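Local coordinates for CYTH domain-containing protein (PDB 2DC4), which is of unknown function but belongs to the CYTH family, whose members typically act on triphosphate-bearing substrates, and forms a two-fold symmetric dimer, at the interface of chains A and B. Sequence-based numbering; all coordinates share one arbitrary frame. Chains: chain A/B, 165aa long hypothetical protein.

The interface of chains A and B. Residues chain A 44, 86-87, 90, 92; chain B 38, 44, 59, 87, 90, 92.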
ATOM      1  N   LEU A  44       5.181  11.453   3.397  1.00 20.43           N
ATOM      2  CA  LEU A  44       4.874  10.062   3.071  1.00 19.23           C
ATOM      3  C   LEU A  44       5.521   9.174   4.116  1.00 19.23           C
ATOM      4  O   LEU A  44       6.713   9.299   4.398  1.00 20.34           O
ATOM      5  CB  LEU A  44       5.416   9.678   1.688  1.00 19.58           C
ATOM      6  CG  LEU A  44       5.202   8.216   1.261  1.00 19.45           C
ATOM      7  CD1 LEU A  44       3.713   7.902   1.193  1.00 21.69           C
ATOM      8  CD2 LEU A  44       5.856   7.981  -0.090  1.00 21.25           C
ATOM      9  N   LEU A  86       9.038  -1.207  -1.266  1.00 18.15           N
ATOM     10  CA  LEU A  86       8.456  -0.631  -2.471  1.00 18.59           C
ATOM     11  C   LEU A  86       8.858   0.820  -2.705  1.00 18.99           C
ATOM     12  O   LEU A  86       9.300   1.176  -3.794  1.00 20.05           O
ATOM     13  CB  LEU A  86       6.929  -0.714  -2.416  1.00 19.23           C
ATOM     14  CG  LEU A  86       6.177   0.014  -3.534  1.00 20.76           C
ATOM     15  CD1 LEU A  86       6.454  -0.676  -4.859  1.00 21.27           C
ATOM     16  CD2 LEU A  86       4.681   0.007  -3.242  1.00 21.29           C
ATOM     17  N   PHE A  87       8.701   1.670  -1.696  1.00 18.14           N
ATOM     18  CA  PHE A  87       9.051   3.068  -1.894  1.00 18.45           C
ATOM     19  C   PHE A  87      10.536   3.262  -2.162  1.00 19.26           C
ATOM     20  O   PHE A  87      10.918   4.142  -2.932  1.00 21.19           O
ATOM     21  CB  PHE A  87       8.557   3.902  -0.711  1.00 17.88           C
ATOM     22  CG  PHE A  87       7.061   4.001  -0.656  1.00 17.65           C
ATOM     23  CD1 PHE A  87       6.353   4.465  -1.761  1.00 18.90           C
ATOM     24  CD2 PHE A  87       6.349   3.594   0.474  1.00 19.28           C
ATOM     25  CE1 PHE A  87       4.966   4.520  -1.752  1.00 18.34           C
ATOM     26  CE2 PHE A  87       4.957   3.647   0.493  1.00 21.33           C
ATOM     27  CZ  PHE A  87       4.266   4.111  -0.623  1.00 19.65           C
ATOM     28  N   LEU A  90      11.136   2.446  -5.688  1.00 26.93           N
ATOM     29  CA  LEU A  90      10.541   3.435  -6.575  1.00 25.74           C
ATOM     30  C   LEU A  90      11.413   4.688  -6.632  1.00 26.79           C
ATOM     31  O   LEU A  90      11.107   5.631  -7.357  1.00 28.12           O
ATOM     32  CB  LEU A  90       9.125   3.798  -6.111  1.00 25.91           C
ATOM     33  CG  LEU A  90       8.075   2.697  -6.280  1.00 24.61           C
ATOM     34  CD1 LEU A  90       6.733   3.158  -5.733  1.00 25.51           C
ATOM     35  CD2 LEU A  90       7.955   2.345  -7.761  1.00 28.01           C
ATOM     36  N   PHE A  92      12.378   6.550  -3.783  1.00 26.59           N
ATOM     37  CA  PHE A  92      12.223   7.427  -2.631  1.00 26.06           C
ATOM     38  C   PHE A  92      13.286   7.131  -1.581  1.00 25.34           C
ATOM     39  O   PHE A  92      13.677   5.981  -1.383  1.00 26.18           O
ATOM     40  CB  PHE A  92      10.822   7.267  -2.036  1.00 25.39           C
ATOM     41  CG  PHE A  92       9.725   7.731  -2.949  1.00 25.03           C
ATOM     42  CD1 PHE A  92       9.497   9.090  -3.149  1.00 25.68           C
ATOM     43  CD2 PHE A  92       8.938   6.811  -3.636  1.00 26.03           C
ATOM     44  CE1 PHE A  92       8.501   9.523  -4.020  1.00 27.34           C
ATOM     45  CE2 PHE A  92       7.944   7.234  -4.507  1.00 25.18           C
ATOM     46  CZ  PHE A  92       7.722   8.593  -4.700  1.00 26.79           C
TER
ATOM     47  N   LEU B  38       6.479   3.345 -15.184  1.00 28.44           N
ATOM     48  CA  LEU B  38       7.771   3.377 -14.522  1.00 29.91           C
ATOM     49  C   LEU B  38       8.809   3.222 -15.617  1.00 32.70           C
ATOM     50  O   LEU B  38       8.483   2.813 -16.733  1.00 33.03           O
ATOM     51  CB  LEU B  38       7.918   2.215 -13.536  1.00 28.93           C
ATOM     52  CG  LEU B  38       7.051   2.195 -12.279  1.00 28.19           C
ATOM     53  CD1 LEU B  38       7.483   1.030 -11.386  1.00 26.32           C
ATOM     54  CD2 LEU B  38       7.196   3.517 -11.542  1.00 28.35           C
ATOM     55  N   LEU B  44       4.408  -1.332 -12.184  1.00 19.86           N
ATOM     56  CA  LEU B  44       3.720  -1.010 -10.941  1.00 18.17           C
ATOM     57  C   LEU B  44       2.228  -1.018 -11.214  1.00 19.45           C
ATOM     58  O   LEU B  44       1.764  -0.416 -12.176  1.00 19.45           O
ATOM     59  CB  LEU B  44       4.132   0.374 -10.431  1.00 20.40           C
ATOM     60  CG  LEU B  44       3.423   0.876  -9.162  1.00 20.82           C
ATOM     61  CD1 LEU B  44       3.686  -0.065  -8.000  1.00 22.98           C
ATOM     62  CD2 LEU B  44       3.915   2.275  -8.844  1.00 22.61           C
ATOM     63  N   TYR B  59       4.666  -4.646  -7.571  1.00 20.10           N
ATOM     64  CA  TYR B  59       5.817  -4.066  -8.253  1.00 21.87           C
ATOM     65  C   TYR B  59       6.609  -5.217  -8.849  1.00 21.15           C
ATOM     66  O   TYR B  59       6.807  -6.246  -8.201  1.00 19.52           O
ATOM     67  CB  TYR B  59       6.698  -3.289  -7.270  1.00 21.96           C
ATOM     68  CG  TYR B  59       8.076  -2.924  -7.797  1.00 22.52           C
ATOM     69  CD1 TYR B  59       9.133  -3.834  -7.737  1.00 25.11           C
ATOM     70  CD2 TYR B  59       8.327  -1.661  -8.330  1.00 23.30           C
ATOM     71  CE1 TYR B  59      10.404  -3.493  -8.195  1.00 24.18           C
ATOM     72  CE2 TYR B  59       9.593  -1.309  -8.788  1.00 26.70           C
ATOM     73  CZ  TYR B  59      10.626  -2.228  -8.716  1.00 26.90           C
ATOM     74  OH  TYR B  59      11.880  -1.872  -9.165  1.00 28.15           O
ATOM     75  N   PHE B  87      -0.578   6.931  -5.755  1.00 19.11           N
ATOM     76  CA  PHE B  87       0.425   6.972  -6.802  1.00 19.52           C
ATOM     77  C   PHE B  87       0.254   8.168  -7.723  1.00 20.33           C
ATOM     78  O   PHE B  87       1.236   8.749  -8.174  1.00 21.07           O
ATOM     79  CB  PHE B  87       0.441   5.643  -7.556  1.00 18.93           C
ATOM     80  CG  PHE B  87       0.977   4.511  -6.725  1.00 17.64           C
ATOM     81  CD1 PHE B  87       0.221   3.359  -6.494  1.00 17.79           C
ATOM     82  CD2 PHE B  87       2.230   4.619  -6.128  1.00 19.57           C
ATOM     83  CE1 PHE B  87       0.713   2.343  -5.677  1.00 20.73           C
ATOM     84  CE2 PHE B  87       2.724   3.613  -5.314  1.00 18.60           C
ATOM     85  CZ  PHE B  87       1.967   2.475  -5.086  1.00 19.46           C
ATOM     86  N   LEU B  90       1.694  11.055  -6.039  1.00 26.35           N
ATOM     87  CA  LEU B  90       3.143  10.959  -5.943  1.00 25.28           C
ATOM     88  C   LEU B  90       3.788  11.329  -7.277  1.00 26.45           C
ATOM     89  O   LEU B  90       5.010  11.395  -7.389  1.00 26.35           O
ATOM     90  CB  LEU B  90       3.564   9.548  -5.518  1.00 25.34           C
ATOM     91  CG  LEU B  90       3.276   9.209  -4.049  1.00 23.31           C
ATOM     92  CD1 LEU B  90       3.726   7.790  -3.724  1.00 23.68           C
ATOM     93  CD2 LEU B  90       4.005  10.212  -3.158  1.00 25.90           C
ATOM     94  N   PHE B  92       3.048   9.697 -10.372  1.00 25.71           N
ATOM     95  CA  PHE B  92       3.034   8.635 -11.370  1.00 24.69           C
ATOM     96  C   PHE B  92       1.811   8.777 -12.272  1.00 24.80           C
ATOM     97  O   PHE B  92       0.736   9.168 -11.823  1.00 26.17           O
ATOM     98  CB  PHE B  92       3.033   7.264 -10.683  1.00 23.94           C
ATOM     99  CG  PHE B  92       4.278   6.985  -9.895  1.00 23.72           C
ATOM    100  CD1 PHE B  92       5.459   6.631 -10.539  1.00 24.75           C
ATOM    101  CD2 PHE B  92       4.279   7.099  -8.508  1.00 24.52           C
ATOM    102  CE1 PHE B  92       6.624   6.393  -9.812  1.00 25.93           C
ATOM    103  CE2 PHE B  92       5.435   6.866  -7.773  1.00 24.02           C
ATOM    104  CZ  PHE B  92       6.612   6.511  -8.426  1.00 24.55           C
TER
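The C-terminal end of helix 80-89 and the loop leading into strand 94-107 form an apolar patch of a two-fold symmetric dimer interface. No nitrogen or oxygen of one chain comes within bonding range of the other here, so the contacts of this patch are apolar packing. A:Leu90 hides more surface than any other residue of the patch, 79 Å². Its CG lies anti to the carbonyl carbon (chi1 -70°), and the two methyls of the fork point to different parts of the partner. CD2 enters the cluster of B:Leu38, B:Leu44 and B:Tyr59, coming 3.9 Å from CD1 of B:Leu38, whose side chain it crosses at about a right angle. The other branch, CD1, turns to the ring of B:Phe87 and lies 4.1 Å from its CE2. Four residues earlier, within helix 80-89, A:Leu86 holds its CG anti to the backbone N (chi1 172°) and crosses B:Tyr59 obliquely, its CD1 packing 3.6 Å from the tyrosine CB. Its CD2 points tip to tip at CZ of B:Phe87. B:Tyr59 also meets A:Leu90 CD2 with the CD2-CE2 side of its ring; an alanine here would remove the ring that packs on A:Leu86 CD1 and A:Leu90 CD2, and would probably loosen the seating of both leucines against chain B. Near the two-fold axis A:Phe92 and B:Phe92 meet tip to tip, 4.1 Å between their CE2 atoms. Beside them B:Leu90 puts CD1 4.0 Å from CE1 of A:Phe87, the twin of the A:Leu90 and B:Phe87 pair. Each Phe87 ring is backed within its own chain by CD2 of Leu44, 3.9 Å above the plane and offset toward the rim, which should help steady its tilt. In the fold, the two copies of helix 80-89 come together at the centre of the dimer; A:Leu86 and A:Leu90 press against strands 42-49 and 54-62 and the loop of B:Leu38, and the two-fold repeats this with the chains exchanged.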